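Local atomic coordinates of D-aminopeptidase (Bacillus subtilis, PDB entry 1HI9), a protein that uses two zinc ions per subunit to hydrolyse N-terminal residues from peptides containing D-amino acids, inside the central chamber of a self-compartmentalizing homodecamer. Residues 1-5 with 50-55; 142-148 with 208-213; 136-140 with 254-258. Numbering follows the deposited sequence.

Interaction 1 (1-5 with 50-55)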
loop_
_atom_site.group_PDB
_atom_site.type_symbol
_atom_site.label_atom_id
_atom_site.label_comp_id
_atom_site.label_asym_id
_atom_site.label_seq_id
_atom_site.Cartn_x
_atom_site.Cartn_y
_atom_site.Cartn_z
ATOM N N MET A 1 50.926 -15.793 -9.878
ATOM C CA MET A 1 50.034 -16.899 -9.420
ATOM C C MET A 1 48.595 -16.395 -9.328
ATOM O O MET A 1 48.347 -15.293 -8.846
ATOM C CB MET A 1 50.515 -17.428 -8.060
ATOM C CG MET A 1 50.582 -16.387 -6.948
ATOM S SD MET A 1 51.466 -16.945 -5.452
ATOM C CE MET A 1 50.177 -17.854 -4.592
ATOM N N LYS A 2 47.656 -17.203 -9.813
ATOM C CA LYS A 2 46.241 -16.841 -9.786
ATOM C C LYS A 2 45.559 -17.287 -8.496
ATOM O O LYS A 2 45.679 -18.438 -8.078
ATOM C CB LYS A 2 45.507 -17.459 -10.979
ATOM C CG LYS A 2 45.952 -16.920 -12.322
ATOM C CD LYS A 2 45.350 -17.703 -13.479
ATOM C CE LYS A 2 43.852 -17.503 -13.607
ATOM N NZ LYS A 2 43.341 -18.236 -14.796
ATOM N N LEU A 3 44.844 -16.361 -7.869
ATOM C CA LEU A 3 44.133 -16.653 -6.640
ATOM C C LEU A 3 42.626 -16.464 -6.858
ATOM O O LEU A 3 42.189 -15.472 -7.444
ATOM C CB LEU A 3 44.649 -15.742 -5.524
ATOM C CG LEU A 3 44.168 -15.909 -4.076
ATOM C CD1 LEU A 3 42.879 -15.166 -3.894
ATOM C CD2 LEU A 3 44.009 -17.379 -3.725
ATOM N N TYR A 4 41.843 -17.440 -6.406
ATOM C CA TYR A 4 40.390 -17.395 -6.536
ATOM C C TYR A 4 39.744 -16.992 -5.221
ATOM O O TYR A 4 40.089 -17.522 -4.162
ATOM C CB TYR A 4 39.836 -18.758 -6.926
ATOM C CG TYR A 4 38.332 -18.753 -7.126
ATOM C CD1 TYR A 4 37.771 -18.295 -8.325
ATOM C CD2 TYR A 4 37.471 -19.189 -6.116
ATOM C CE1 TYR A 4 36.386 -18.274 -8.515
ATOM C CE2 TYR A 4 36.086 -19.169 -6.294
ATOM C CZ TYR A 4 35.551 -18.715 -7.494
ATOM O OH TYR A 4 34.188 -18.732 -7.692
ATOM N N MET A 5 38.781 -16.078 -5.294
ATOM C CA MET A 5 38.081 -15.613 -4.102
ATOM C C MET A 5 36.568 -15.759 -4.193
ATOM O O MET A 5 35.943 -15.336 -5.161
ATOM C CB MET A 5 38.415 -14.148 -3.816
ATOM C CG MET A 5 39.648 -13.938 -2.966
ATOM S SD MET A 5 39.946 -12.195 -2.584
ATOM C CE MET A 5 38.571 -11.820 -1.532
ATOM N N GLY A 50 52.605 -11.390 -4.048
ATOM C CA GLY A 50 53.052 -12.042 -5.264
ATOM C C GLY A 50 52.002 -12.394 -6.296
ATOM O O GLY A 50 52.315 -12.483 -7.484
ATOM N N CYS A 51 50.761 -12.602 -5.867
ATOM C CA CYS A 51 49.699 -12.952 -6.807
ATOM C C CYS A 51 49.623 -11.967 -7.971
ATOM O O CYS A 51 49.692 -10.750 -7.788
ATOM C CB CYS A 51 48.346 -13.022 -6.085
ATOM S SG CYS A 51 48.233 -14.368 -4.868
ATOM N N THR A 52 49.486 -12.512 -9.174
ATOM C CA THR A 52 49.404 -11.708 -10.389
ATOM C C THR A 52 47.964 -11.522 -10.853
ATOM O O THR A 52 47.667 -10.622 -11.641
ATOM C CB THR A 52 50.191 -12.368 -11.529
ATOM O OG1 THR A 52 49.731 -13.717 -11.706
ATOM C CG2 THR A 52 51.685 -12.369 -11.211
ATOM N N GLU A 53 47.080 -12.387 -10.362
ATOM C CA GLU A 53 45.660 -12.345 -10.711
ATOM C C GLU A 53 44.786 -12.727 -9.524
ATOM O O GLU A 53 45.101 -13.656 -8.777
ATOM C CB GLU A 53 45.369 -13.300 -11.872
ATOM C CG GLU A 53 45.017 -12.612 -13.177
ATOM C CD GLU A 53 44.610 -13.594 -14.280
ATOM O OE1 GLU A 53 45.462 -14.387 -14.736
ATOM O OE2 GLU A 53 43.431 -13.576 -14.692
ATOM N N VAL A 54 43.689 -12.001 -9.349
ATOM C CA VAL A 54 42.753 -12.277 -8.267
ATOM C C VAL A 54 41.334 -12.190 -8.812
ATOM O O VAL A 54 40.851 -11.105 -9.131
ATOM C CB VAL A 54 42.897 -11.276 -7.113
ATOM C CG1 VAL A 54 41.944 -11.649 -5.991
ATOM C CG2 VAL A 54 44.325 -11.260 -6.611
ATOM N N LEU A 55 40.686 -13.347 -8.932
ATOM C CA LEU A 55 39.319 -13.430 -9.428
ATOM C C LEU A 55 38.393 -13.405 -8.221
ATOM O O LEU A 55 38.489 -14.270 -7.343
ATOM C CB LEU A 55 39.103 -14.737 -10.196
ATOM C CG LEU A 55 38.222 -14.691 -11.443
ATOM C CD1 LEU A 55 37.704 -16.081 -11.735
ATOM C CD2 LEU A 55 37.068 -13.733 -11.240
#
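This is a parallel beta pairing in the mixed sheet of the subunit, joining the N-terminal strand 2-7 to its neighbour 53-58. The short strand axes approach to 4.7 Å at 19°, and the register sets Lys2 beside Glu53, Leu3 beside Val54 and Tyr4 beside Leu55. Leu3 bonds both ways, its N to Glu53 O (2.9 Å) and its O to Leu55 N (3.0 Å); Met5 N then reaches Leu55 O at 2.7 Å. At the N-terminal end of the pairing, Thr52 N donates to Met1 O (3.0 Å), while Met1 N donates to Thr52 OG1 (3.0 Å), so the threonine hydroxyl holds the chain terminus. The connection between the strands includes helix 28-48, giving a beta-alpha-beta crossover; Gly50, with positive phi, is the C' residue of the Schellman motif that ends this helix and turns the chain into the second strand. On the helix-covered face, apolar residues suit burial: Leu3 CD1 lies 4.2 Å from Val54 CG1, Met5 SD 4.0 Å from the same CG1, and Leu3 CB 3.9 Å from Cys51 SG. The other face carries Lys2, Glu53, Tyr4 and Leu55. There Lys2 NZ stays 4.4 Å from Glu53 OE1, beyond a salt bridge, and hydrogen-bonds Thr94 instead, whereas Tyr4 sets its ring edge against Leu55 (CD1 to CD1, 4.1 Å) and sends its hydroxyl to Glu89 O.

Interaction 2 (142-148 with 208-213)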
loop_
_atom_site.group_PDB
_atom_site.type_symbol
_atom_site.label_atom_id
_atom_site.label_comp_id
_atom_site.label_asym_id
_atom_site.label_seq_id
_atom_site.Cartn_x
_atom_site.Cartn_y
_atom_site.Cartn_z
ATOM N N GLY A 142 38.464 -28.988 -4.915
ATOM C CA GLY A 142 39.257 -30.201 -4.956
ATOM C C GLY A 142 39.220 -30.874 -6.313
ATOM O O GLY A 142 40.223 -31.413 -6.776
ATOM N N TYR A 143 38.057 -30.843 -6.953
ATOM C CA TYR A 143 37.890 -31.438 -8.268
ATOM C C TYR A 143 38.915 -30.867 -9.237
ATOM O O TYR A 143 39.368 -31.558 -10.139
ATOM C CB TYR A 143 36.492 -31.152 -8.805
ATOM C CG TYR A 143 36.238 -31.753 -10.165
ATOM C CD1 TYR A 143 35.856 -33.083 -10.299
ATOM C CD2 TYR A 143 36.418 -30.989 -11.326
ATOM C CE1 TYR A 143 35.657 -33.649 -11.561
ATOM C CE2 TYR A 143 36.225 -31.541 -12.595
ATOM C CZ TYR A 143 35.841 -32.878 -12.703
ATOM O OH TYR A 143 35.632 -33.435 -13.950
ATOM N N TYR A 144 39.268 -29.598 -9.054
ATOM C CA TYR A 144 40.241 -28.949 -9.923
ATOM C C TYR A 144 41.631 -28.963 -9.308
ATOM O O TYR A 144 42.534 -28.296 -9.801
ATOM C CB TYR A 144 39.830 -27.502 -10.211
ATOM C CG TYR A 144 38.564 -27.370 -11.039
ATOM C CD1 TYR A 144 37.330 -27.097 -10.434
ATOM C CD2 TYR A 144 38.600 -27.515 -12.428
ATOM C CE1 TYR A 144 36.165 -26.970 -11.191
ATOM C CE2 TYR A 144 37.441 -27.391 -13.195
ATOM C CZ TYR A 144 36.230 -27.116 -12.568
ATOM O OH TYR A 144 35.094 -26.989 -13.325
ATOM N N ASP A 145 41.794 -29.733 -8.236
ATOM C CA ASP A 145 43.071 -29.833 -7.543
ATOM C C ASP A 145 43.543 -28.503 -7.001
ATOM O O ASP A 145 44.743 -28.233 -6.946
ATOM C CB ASP A 145 44.140 -30.419 -8.461
ATOM C CG ASP A 145 44.100 -31.920 -8.486
ATOM O OD1 ASP A 145 44.403 -32.526 -7.432
ATOM O OD2 ASP A 145 43.754 -32.491 -9.549
ATOM N N VAL A 146 42.591 -27.670 -6.605
ATOM C CA VAL A 146 42.923 -26.375 -6.049
ATOM C C VAL A 146 42.641 -26.430 -4.566
ATOM O O VAL A 146 41.563 -26.827 -4.141
ATOM C CB VAL A 146 42.098 -25.257 -6.686
ATOM C CG1 VAL A 146 42.434 -23.940 -6.024
ATOM C CG2 VAL A 146 42.382 -25.198 -8.179
ATOM N N PRO A 147 43.629 -26.060 -3.752
ATOM C CA PRO A 147 43.480 -26.070 -2.295
ATOM C C PRO A 147 42.867 -24.786 -1.732
ATOM O O PRO A 147 43.080 -23.694 -2.259
ATOM C CB PRO A 147 44.909 -26.273 -1.816
ATOM C CG PRO A 147 45.695 -25.475 -2.835
ATOM C CD PRO A 147 45.040 -25.864 -4.142
ATOM N N VAL A 148 42.098 -24.937 -0.659
ATOM C CA VAL A 148 41.472 -23.810 0.000
ATOM C C VAL A 148 42.502 -23.321 1.014
ATOM O O VAL A 148 42.640 -23.879 2.103
ATOM C CB VAL A 148 40.179 -24.234 0.724
ATOM C CG1 VAL A 148 39.597 -23.065 1.486
ATOM C CG2 VAL A 148 39.174 -24.771 -0.288
ATOM N N VAL A 208 48.882 -27.030 2.610
ATOM C CA VAL A 208 47.465 -27.297 2.403
ATOM C C VAL A 208 47.203 -28.082 1.128
ATOM O O VAL A 208 47.699 -27.731 0.058
ATOM C CB VAL A 208 46.655 -25.998 2.343
ATOM C CG1 VAL A 208 45.175 -26.321 2.202
ATOM C CG2 VAL A 208 46.911 -25.175 3.592
ATOM N N LYS A 209 46.411 -29.141 1.249
ATOM C CA LYS A 209 46.093 -29.975 0.101
ATOM C C LYS A 209 44.642 -29.849 -0.329
ATOM O O LYS A 209 43.765 -29.558 0.481
ATOM C CB LYS A 209 46.404 -31.445 0.401
ATOM C CG LYS A 209 47.881 -31.805 0.361
ATOM C CD LYS A 209 48.054 -33.311 0.401
ATOM C CE LYS A 209 49.503 -33.722 0.160
ATOM N NZ LYS A 209 49.667 -35.217 0.023
ATOM N N PRO A 210 44.375 -30.064 -1.622
ATOM C CA PRO A 210 43.021 -29.978 -2.171
ATOM C C PRO A 210 42.110 -31.007 -1.518
ATOM O O PRO A 210 42.536 -32.121 -1.225
ATOM C CB PRO A 210 43.233 -30.263 -3.660
ATOM C CG PRO A 210 44.614 -29.741 -3.911
ATOM C CD PRO A 210 45.361 -30.254 -2.699
ATOM N N LEU A 211 40.861 -30.622 -1.279
ATOM C CA LEU A 211 39.897 -31.522 -0.670
ATOM C C LEU A 211 39.333 -32.404 -1.781
ATOM O O LEU A 211 38.250 -32.143 -2.313
ATOM C CB LEU A 211 38.767 -30.724 -0.021
ATOM C CG LEU A 211 38.213 -31.240 1.308
ATOM C CD1 LEU A 211 36.833 -30.637 1.532
ATOM C CD2 LEU A 211 38.123 -32.746 1.305
ATOM N N THR A 212 40.074 -33.446 -2.134
ATOM C CA THR A 212 39.661 -34.345 -3.199
ATOM C C THR A 212 38.320 -35.012 -2.920
ATOM O O THR A 212 38.125 -35.640 -1.872
ATOM C CB THR A 212 40.729 -35.427 -3.439
ATOM O OG1 THR A 212 41.992 -34.795 -3.677
ATOM C CG2 THR A 212 40.357 -36.291 -4.645
ATOM N N PRO A 213 37.366 -34.871 -3.855
ATOM C CA PRO A 213 36.042 -35.468 -3.698
ATOM C C PRO A 213 35.991 -36.853 -4.323
ATOM O O PRO A 213 36.819 -37.195 -5.160
ATOM C CB PRO A 213 35.152 -34.485 -4.440
ATOM C CG PRO A 213 36.018 -34.141 -5.619
ATOM C CD PRO A 213 37.374 -33.915 -4.978
HETATM O O HOH W 1 41.318 -27.515 -0.023
#
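Val208 lies in the loop between helix 187-203 and strand 218-223, and its side chain turns toward the chain leaving helix 133-143: CG1 lies 4.0 Å from Pro147 CB and 3.5 Å from Val148 O, a branched apolar group suited to this buried spot. The CA-to-CB bond of exposed Lys209 points away, so that this residue takes part through its backbone. Lys209 O accepts from a water at 3.2 Å, and the same water accepts from Val148 N at 2.8 Å, bridging the two backbones at the start of strand 148-152. Pro210 is the most heavily covered residue of the loop. Its CG sits 3.9 Å from Pro147 CD, ring against ring, and 3.4 Å from Asp145 O. Asp145, at positive phi, is the C' residue of the Schellman motif that closes helix 133-143, so the proline rests on the helix terminus. Leu211 centres an inverse gamma turn, closed by a weak bond from Thr212 N to Pro210 O (2.9 Å). The turn brings Leu211 O to 3.4 Å from Gly142 CA in a nearly straight CA-H...O contact; any side chain on Gly142 would collide with that carbonyl. Beyond Thr212, Pro213 lays CD 3.7 Å from Tyr143 N and 3.8 Å from Gly142 C, while its ring also packs on Met254 of helix 254-268. With three prolines lacking an amide hydrogen and no direct hydrogen bonds between the segments, the loop is held on the helix end mainly by shape fit, with one bridging water.

Interaction 3 (136-140 with 254-258)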
loop_
_atom_site.group_PDB
_atom_site.type_symbol
_atom_site.label_atom_id
_atom_site.label_comp_id
_atom_site.label_asym_id
_atom_site.label_seq_id
_atom_site.Cartn_x
_atom_site.Cartn_y
_atom_site.Cartn_z
ATOM N N LEU A 136 30.956 -28.056 0.418
ATOM C CA LEU A 136 30.668 -28.273 -0.992
ATOM C C LEU A 136 31.609 -27.465 -1.883
ATOM O O LEU A 136 32.121 -27.985 -2.872
ATOM C CB LEU A 136 29.223 -27.896 -1.323
ATOM C CG LEU A 136 28.116 -28.872 -0.928
ATOM C CD1 LEU A 136 26.767 -28.325 -1.432
ATOM C CD2 LEU A 136 28.379 -30.249 -1.524
ATOM N N ASN A 137 31.838 -26.199 -1.540
ATOM C CA ASN A 137 32.713 -25.375 -2.364
ATOM C C ASN A 137 34.161 -25.880 -2.315
ATOM O O ASN A 137 34.889 -25.816 -3.315
ATOM C CB ASN A 137 32.639 -23.900 -1.942
ATOM C CG ASN A 137 31.226 -23.328 -2.045
ATOM O OD1 ASN A 137 30.363 -23.874 -2.738
ATOM N ND2 ASN A 137 30.992 -22.223 -1.365
ATOM N N ALA A 138 34.565 -26.411 -1.162
ATOM C CA ALA A 138 35.912 -26.935 -1.016
ATOM C C ALA A 138 36.054 -28.164 -1.905
ATOM O O ALA A 138 37.074 -28.347 -2.574
ATOM C CB ALA A 138 36.191 -27.288 0.444
ATOM N N TYR A 139 35.016 -28.997 -1.929
ATOM C CA TYR A 139 35.034 -30.200 -2.752
ATOM C C TYR A 139 35.114 -29.859 -4.236
ATOM O O TYR A 139 35.791 -30.555 -4.997
ATOM C CB TYR A 139 33.798 -31.059 -2.484
ATOM C CG TYR A 139 33.963 -32.039 -1.346
ATOM C CD1 TYR A 139 32.946 -32.228 -0.415
ATOM C CD2 TYR A 139 35.135 -32.781 -1.202
ATOM C CE1 TYR A 139 33.087 -33.127 0.635
ATOM C CE2 TYR A 139 35.288 -33.688 -0.154
ATOM C CZ TYR A 139 34.257 -33.855 0.762
ATOM O OH TYR A 139 34.388 -34.751 1.803
ATOM N N VAL A 140 34.420 -28.802 -4.662
ATOM C CA VAL A 140 34.477 -28.420 -6.070
ATOM C C VAL A 140 35.883 -27.905 -6.358
ATOM O O VAL A 140 36.413 -28.116 -7.435
ATOM C CB VAL A 140 33.441 -27.329 -6.421
ATOM C CG1 VAL A 140 33.652 -26.864 -7.859
ATOM C CG2 VAL A 140 32.032 -27.878 -6.246
ATOM N N MET A 254 31.805 -34.598 -8.979
ATOM C CA MET A 254 31.496 -33.507 -8.060
ATOM C C MET A 254 30.785 -32.349 -8.763
ATOM O O MET A 254 29.906 -31.713 -8.185
ATOM C CB MET A 254 32.778 -33.006 -7.391
ATOM C CG MET A 254 32.551 -32.084 -6.196
ATOM S SD MET A 254 31.522 -32.827 -4.910
ATOM C CE MET A 254 30.485 -31.389 -4.472
ATOM N N LEU A 255 31.160 -32.080 -10.009
ATOM C CA LEU A 255 30.535 -30.999 -10.742
ATOM C C LEU A 255 29.037 -31.234 -10.957
ATOM O O LEU A 255 28.235 -30.307 -10.824
ATOM C CB LEU A 255 31.231 -30.778 -12.083
ATOM C CG LEU A 255 32.721 -30.429 -12.020
ATOM C CD1 LEU A 255 33.150 -29.886 -13.370
ATOM C CD2 LEU A 255 33.005 -29.386 -10.939
ATOM N N GLU A 256 28.655 -32.466 -11.287
ATOM C CA GLU A 256 27.247 -32.770 -11.494
ATOM C C GLU A 256 26.530 -32.736 -10.145
ATOM O O GLU A 256 25.362 -32.333 -10.043
ATOM C CB GLU A 256 27.067 -34.151 -12.134
ATOM C CG GLU A 256 25.733 -34.306 -12.845
ATOM C CD GLU A 256 25.379 -35.751 -13.167
ATOM O OE1 GLU A 256 24.603 -35.973 -14.130
ATOM O OE2 GLU A 256 25.861 -36.665 -12.455
ATOM N N ALA A 257 27.241 -33.149 -9.104
ATOM C CA ALA A 257 26.676 -33.170 -7.762
ATOM C C ALA A 257 26.374 -31.744 -7.316
ATOM O O ALA A 257 25.356 -31.494 -6.673
ATOM C CB ALA A 257 27.656 -33.827 -6.785
ATOM N N TYR A 258 27.253 -30.815 -7.678
ATOM C CA TYR A 258 27.065 -29.429 -7.292
ATOM C C TYR A 258 25.828 -28.860 -7.962
ATOM O O TYR A 258 24.966 -28.264 -7.310
ATOM C CB TYR A 258 28.292 -28.588 -7.663
ATOM C CG TYR A 258 28.307 -27.236 -6.982
ATOM C CD1 TYR A 258 28.683 -27.109 -5.650
ATOM C CD2 TYR A 258 27.904 -26.094 -7.660
ATOM C CE1 TYR A 258 28.656 -25.873 -5.003
ATOM C CE2 TYR A 258 27.872 -24.855 -7.027
ATOM C CZ TYR A 258 28.250 -24.754 -5.698
ATOM O OH TYR A 258 28.214 -23.531 -5.071
#
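Helix segments 136-140 and 254-258 run roughly antiparallel, at 148°, with axes 10.1 Å apart. The backbones are closest where Val140 faces Met254, CA to CA 6.2 Å, and farther apart at Leu136 and Tyr258, 7.3 Å. Met254 reaches across with a flexible side chain: its CE lies 3.8 Å from Leu136 CD2 and 4.2 Å from Val140 CG2, and its SD, 3.8 Å from Tyr139 CB, makes an oblique Met-aromatic contact 5.3 Å from the Tyr139 ring centroid. Compact Val140 also meets Tyr258 (CG2 to CD1, 3.5 Å) and Leu255 (CG1 to CD2, 4.0 Å). Tyr258 combines packing with polarity; Leu136 CB approaches its ring edge, and its OH donates to Asn137 OD1 at 3.2 Å. Asn137 ND2 in turn bonds Tyr103. This is buried antiparallel helix packing beside the dinuclear zinc site of an M55 peptidase: helix 133-143 begins with the zinc ligand Glu133, about 4 Å from Asn137 between side chains.

Overall arrangement
Along the chain, interaction 1 closes before the others open, and interaction 2 is nested within the loop closed by interaction 3. Interactions 2 and 3 share helix 133-143, lie 11 Å apart between centres and touch: Leu211 CD2 reaches Tyr139 CE2 at 3.3 Å, and Tyr144 OH meets Leu255 CD1 at 3.5 Å. Interaction 1, on strands 2-7 and 53-58 of the mixed sheet, is centred 16 Å from interaction 2 and 21 Å from interaction 3, touching neither. Strand 148-152, which begins at Val148 within interaction 2, belongs to that same sheet. Strand 2-7 leads to Asp8 and helix 133-143 starts at Glu133, so both elements deliver zinc ligands to the active site.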